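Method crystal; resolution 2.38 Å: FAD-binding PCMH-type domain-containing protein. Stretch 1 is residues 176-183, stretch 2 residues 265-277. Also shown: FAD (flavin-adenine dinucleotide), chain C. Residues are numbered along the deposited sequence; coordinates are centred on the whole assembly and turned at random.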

# COMPACT_ATOMS: atom_id res chain seq x y z
N TYR A 176 2.88 -0.00 4.59
CA TYR A 176 3.54 0.97 5.44
C TYR A 176 2.52 1.68 6.32
O TYR A 176 1.42 2.01 5.87
N GLY A 177 2.90 1.92 7.57
CA GLY A 177 2.03 2.60 8.50
C GLY A 177 2.81 3.12 9.68
O GLY A 177 4.05 3.17 9.67
N PHE A 178 2.08 3.50 10.73
CA PHE A 178 2.66 4.13 11.90
C PHE A 178 3.36 3.14 12.83
O PHE A 178 3.81 3.55 13.91
N ALA A 179 3.47 1.88 12.45
CA ALA A 179 4.32 0.91 13.13
C ALA A 179 5.48 0.43 12.27
O ALA A 179 6.26 -0.41 12.72
N SER A 180 5.61 0.93 11.04
CA SER A 180 6.59 0.38 10.11
C SER A 180 8.01 0.73 10.54
O SER A 180 8.90 -0.12 10.55
N ARG A 181 8.24 2.00 10.90
CA ARG A 181 9.59 2.42 11.27
C ARG A 181 10.12 1.60 12.44
O ARG A 181 11.34 1.46 12.60
N THR A 182 9.23 1.05 13.26
CA THR A 182 9.60 0.26 14.42
C THR A 182 9.57 -1.23 14.17
O THR A 182 10.40 -1.96 14.73
N HIS A 183 8.65 -1.71 13.33
CA HIS A 183 8.47 -3.14 13.11
C HIS A 183 8.47 -3.54 11.64
O HIS A 183 8.24 -4.71 11.34
N PHE A 265 16.11 14.90 11.35
CA PHE A 265 15.47 14.15 12.43
C PHE A 265 15.10 12.74 12.00
O PHE A 265 15.08 11.83 12.83
N ALA A 266 14.79 12.54 10.71
CA ALA A 266 14.48 11.21 10.22
C ALA A 266 15.68 10.27 10.29
O ALA A 266 15.50 9.05 10.29
N VAL A 267 16.89 10.83 10.35
CA VAL A 267 18.09 10.00 10.42
C VAL A 267 18.39 9.60 11.85
O VAL A 267 18.87 8.49 12.11
N THR A 268 18.12 10.49 12.81
CA THR A 268 18.61 10.34 14.17
C THR A 268 17.56 9.87 15.17
O THR A 268 17.93 9.34 16.22
N ALA A 269 16.27 10.04 14.88
CA ALA A 269 15.26 9.78 15.89
C ALA A 269 15.26 8.30 16.28
O ALA A 269 15.64 7.44 15.48
N PRO A 270 14.84 7.97 17.51
CA PRO A 270 14.76 6.56 17.90
C PRO A 270 13.80 5.78 17.01
O PRO A 270 12.93 6.34 16.34
N LYS A 271 13.97 4.46 17.02
CA LYS A 271 13.10 3.59 16.23
C LYS A 271 11.70 3.48 16.83
O LYS A 271 10.77 3.10 16.11
N GLU A 272 11.54 3.79 18.11
CA GLU A 272 10.21 3.82 18.72
C GLU A 272 9.32 4.91 18.15
O GLU A 272 8.12 4.92 18.43
N LEU A 273 9.87 5.82 17.34
CA LEU A 273 9.17 6.99 16.86
C LEU A 273 8.75 6.81 15.41
O LEU A 273 9.58 6.42 14.57
N ASN A 274 7.48 7.08 15.11
CA ASN A 274 6.93 7.00 13.77
C ASN A 274 6.26 8.32 13.43
O ASN A 274 5.47 8.83 14.23
N MET A 275 6.57 8.88 12.26
CA MET A 275 6.17 10.25 11.96
C MET A 275 5.82 10.40 10.49
O MET A 275 6.38 9.71 9.63
N GLN A 276 4.90 11.32 10.21
CA GLN A 276 4.64 11.86 8.88
C GLN A 276 4.25 13.32 9.05
O GLN A 276 3.99 13.79 10.16
N ILE A 277 4.24 14.06 7.94
CA ILE A 277 3.75 15.44 7.93
C ILE A 277 2.70 15.59 6.85
O ILE A 277 3.00 15.45 5.66

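A chain that leaves a helix and turns into a strand presents carbonyl oxygens at close quarters, and a buried arginine can collect several of them. In this FAD-binding protein Arg181 does so from a short helix. Its CA-to-CB bond points toward the second stretch, and the t, t, t rotamer extends the chain until the guanidinium meets four carbonyls, all at its edge and near its plane. NH1 of Arg181 donates to Pro270 O at 2.6 Å and to Leu273 O at 3.0 Å, the first and last residues of a type I turn. Pro270 O also accepts the turn's own bond from Leu273 N, at 3.3 Å. NH2 of Arg181 reaches Ala266 O at 3.1 Å, in the last part of the preceding helix, and makes a weak bond to Ala269 O at 3.3 Å, just where helical geometry ends. One cation thus ties helix exit, turn and strand start together.

Thr182, in the m rotamer, donates through OG1 to Lys271 O in a very short bond of 2.4 Å, and the same OG1 accepts from Asn274 ND2 at 3.0 Å. Asn274, also m and pointing toward the first stretch, has its ND2 bonded elsewhere in the structure as well. Its OD1 lies 3.0 Å from Arg181 CB and 3.1 Å from Arg181 N.

Phe178, chi1 m, starts sideways, but its ring end comes nearer: CZ lies 3.6 Å from Gln276 OE1, which approaches the ring edge. That oxygen and Gln276 NE2 find hydrogen-bonding partners elsewhere in the structure. Lys271 leads its end away, its NZ forming a salt bridge with Glu272 OE2 at 3.6 Å.

At Tyr176 both hydrogen bonds to the flavin come from the backbone: N donates to FAD O2 at 3.2 Å and O accepts from FAD N3 at 2.7 Å.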

# COMPACT_ATOMS: atom_id res chain seq x y z
CB TYR A 176 4.31 2.00 4.61
CG TYR A 176 5.10 2.97 5.46
CD1 TYR A 176 4.50 4.10 6.01
CD2 TYR A 176 6.45 2.75 5.71
CE1 TYR A 176 5.23 4.98 6.78
CE2 TYR A 176 7.18 3.63 6.49
CZ TYR A 176 6.56 4.74 7.02
OH TYR A 176 7.27 5.63 7.79
CB PHE A 178 1.57 4.89 12.66
CG PHE A 178 1.16 6.18 12.00
CD1 PHE A 178 2.12 7.05 11.50
CD2 PHE A 178 -0.18 6.51 11.86
CE1 PHE A 178 1.75 8.22 10.88
CE2 PHE A 178 -0.55 7.69 11.24
CZ PHE A 178 0.41 8.55 10.75
CB ALA A 179 3.49 -0.30 13.58
CB SER A 180 6.32 0.89 8.70
OG SER A 180 5.25 0.19 8.10
CB ARG A 181 9.60 3.91 11.62
CG ARG A 181 10.96 4.55 11.51
CD ARG A 181 10.87 6.06 11.47
NE ARG A 181 12.20 6.65 11.49
CZ ARG A 181 12.94 6.76 12.59
NH1 ARG A 181 12.48 6.32 13.76
NH2 ARG A 181 14.15 7.31 12.53
CB THR A 182 8.65 0.58 15.59
OG1 THR A 182 8.67 1.99 15.85
CG2 THR A 182 9.04 -0.19 16.85
CB HIS A 183 7.17 -3.62 13.78
CG HIS A 183 7.16 -3.47 15.27
ND1 HIS A 183 6.16 -2.80 15.94
CD2 HIS A 183 8.02 -3.91 16.22
CE1 HIS A 183 6.41 -2.83 17.24
NE2 HIS A 183 7.53 -3.50 17.43
CB PHE A 265 14.23 14.91 12.91
CG PHE A 265 13.63 14.35 14.16
CD1 PHE A 265 14.31 14.43 15.36
CD2 PHE A 265 12.39 13.75 14.14
CE1 PHE A 265 13.76 13.92 16.52
CE2 PHE A 265 11.83 13.24 15.29
CZ PHE A 265 12.52 13.33 16.48
CB ALA A 266 13.96 11.28 8.78
CB VAL A 267 19.28 10.74 9.78
CG1 VAL A 267 20.56 9.92 9.89
CG2 VAL A 267 18.97 11.09 8.33
CB THR A 268 19.20 11.66 14.67
OG1 THR A 268 18.20 12.69 14.58
CG2 THR A 268 20.41 12.07 13.85
CB ALA A 269 13.88 10.19 15.39
CB PRO A 270 14.24 6.62 19.35
CG PRO A 270 14.63 7.97 19.83
CD PRO A 270 14.52 8.87 18.63
CB LYS A 271 13.73 2.21 16.08
CG LYS A 271 13.60 1.31 17.29
CD LYS A 271 14.40 0.03 17.11
CE LYS A 271 14.43 -0.79 18.38
NZ LYS A 271 15.09 -0.06 19.50
CB GLU A 272 10.32 4.01 20.24
CG GLU A 272 10.64 2.74 21.03
CD GLU A 272 12.12 2.40 21.03
OE1 GLU A 272 12.92 3.23 20.56
OE2 GLU A 272 12.48 1.31 21.52
CB LEU A 273 10.05 8.23 17.01
CG LEU A 273 9.49 9.57 16.54
CD1 LEU A 273 8.32 10.03 17.40
CD2 LEU A 273 10.60 10.61 16.54
CB ASN A 274 5.92 5.85 13.67
CG ASN A 274 6.55 4.50 13.97
OD1 ASN A 274 6.93 3.76 13.06
ND2 ASN A 274 6.65 4.16 15.25
CB MET A 275 7.28 11.23 12.32
CG MET A 275 6.78 12.54 12.88
SD MET A 275 8.10 13.53 13.61
CE MET A 275 8.80 14.27 12.14
CB GLN A 276 3.55 11.06 8.15
CG GLN A 276 2.12 11.50 8.46
CD GLN A 276 1.06 10.63 7.79
OE1 GLN A 276 -0.13 10.79 8.04
NE2 GLN A 276 1.49 9.72 6.92
CB ILE A 277 4.87 16.47 7.74
CG1 ILE A 277 4.26 17.88 7.72
CG2 ILE A 277 5.65 16.21 6.45
CD1 ILE A 277 5.27 19.00 7.70
PA FAD C . -7.18 -4.41 -4.42
O1A FAD C . -7.68 -3.49 -5.47
O2A FAD C . -8.15 -5.55 -4.06
O5B FAD C . -5.77 -4.99 -4.80
C5B FAD C . -4.70 -4.13 -5.26
C4B FAD C . -3.72 -4.94 -6.05
O4B FAD C . -3.49 -6.21 -5.38
C3B FAD C . -4.17 -5.30 -7.47
O3B FAD C . -3.06 -5.35 -8.36
C2B FAD C . -4.81 -6.67 -7.27
O2B FAD C . -4.82 -7.43 -8.46
C1B FAD C . -3.86 -7.27 -6.24
N9A FAD C . -4.45 -8.34 -5.44
C8A FAD C . -5.50 -8.26 -4.56
N7A FAD C . -5.83 -9.39 -3.99
C5A FAD C . -4.92 -10.30 -4.53
C6A FAD C . -4.73 -11.67 -4.34
N6A FAD C . -5.47 -12.42 -3.51
N1A FAD C . -3.74 -12.27 -5.04
C2A FAD C . -3.00 -11.53 -5.86
N3A FAD C . -3.08 -10.23 -6.13
C4A FAD C . -4.08 -9.66 -5.42
N1 FAD C . -0.93 2.03 1.74
C2 FAD C . 0.09 2.18 2.64
O2 FAD C . 1.22 1.75 2.42
N3 FAD C . -0.15 2.84 3.84
C4 FAD C . -1.35 3.39 4.24
O4 FAD C . -1.45 3.95 5.33
C4X FAD C . -2.42 3.22 3.27
N5 FAD C . -3.60 3.70 3.57
C5X FAD C . -4.62 3.54 2.64
C6 FAD C . -5.87 4.07 2.92
C7 FAD C . -6.94 3.91 2.04
C7M FAD C . -8.28 4.48 2.40
C8 FAD C . -6.73 3.25 0.82
C8M FAD C . -7.85 3.06 -0.17
C9 FAD C . -5.47 2.74 0.52
C9A FAD C . -4.42 2.88 1.42
N10 FAD C . -3.13 2.36 1.15
C10 FAD C . -2.11 2.52 2.05
C1' FAD C . -2.85 1.69 -0.12
C2' FAD C . -2.97 0.18 -0.07
O2' FAD C . -1.82 -0.38 0.56
C3' FAD C . -3.06 -0.36 -1.50
O3' FAD C . -4.15 0.31 -2.14
C4' FAD C . -3.29 -1.86 -1.60
O4' FAD C . -2.48 -2.41 -2.64
C5' FAD C . -4.74 -2.18 -1.86
O5' FAD C . -4.98 -3.57 -1.60
P FAD C . -6.43 -4.16 -1.65
O1P FAD C . -6.37 -5.69 -1.69
O2P FAD C . -7.25 -3.55 -0.57
O3P FAD C . -6.91 -3.60 -3.08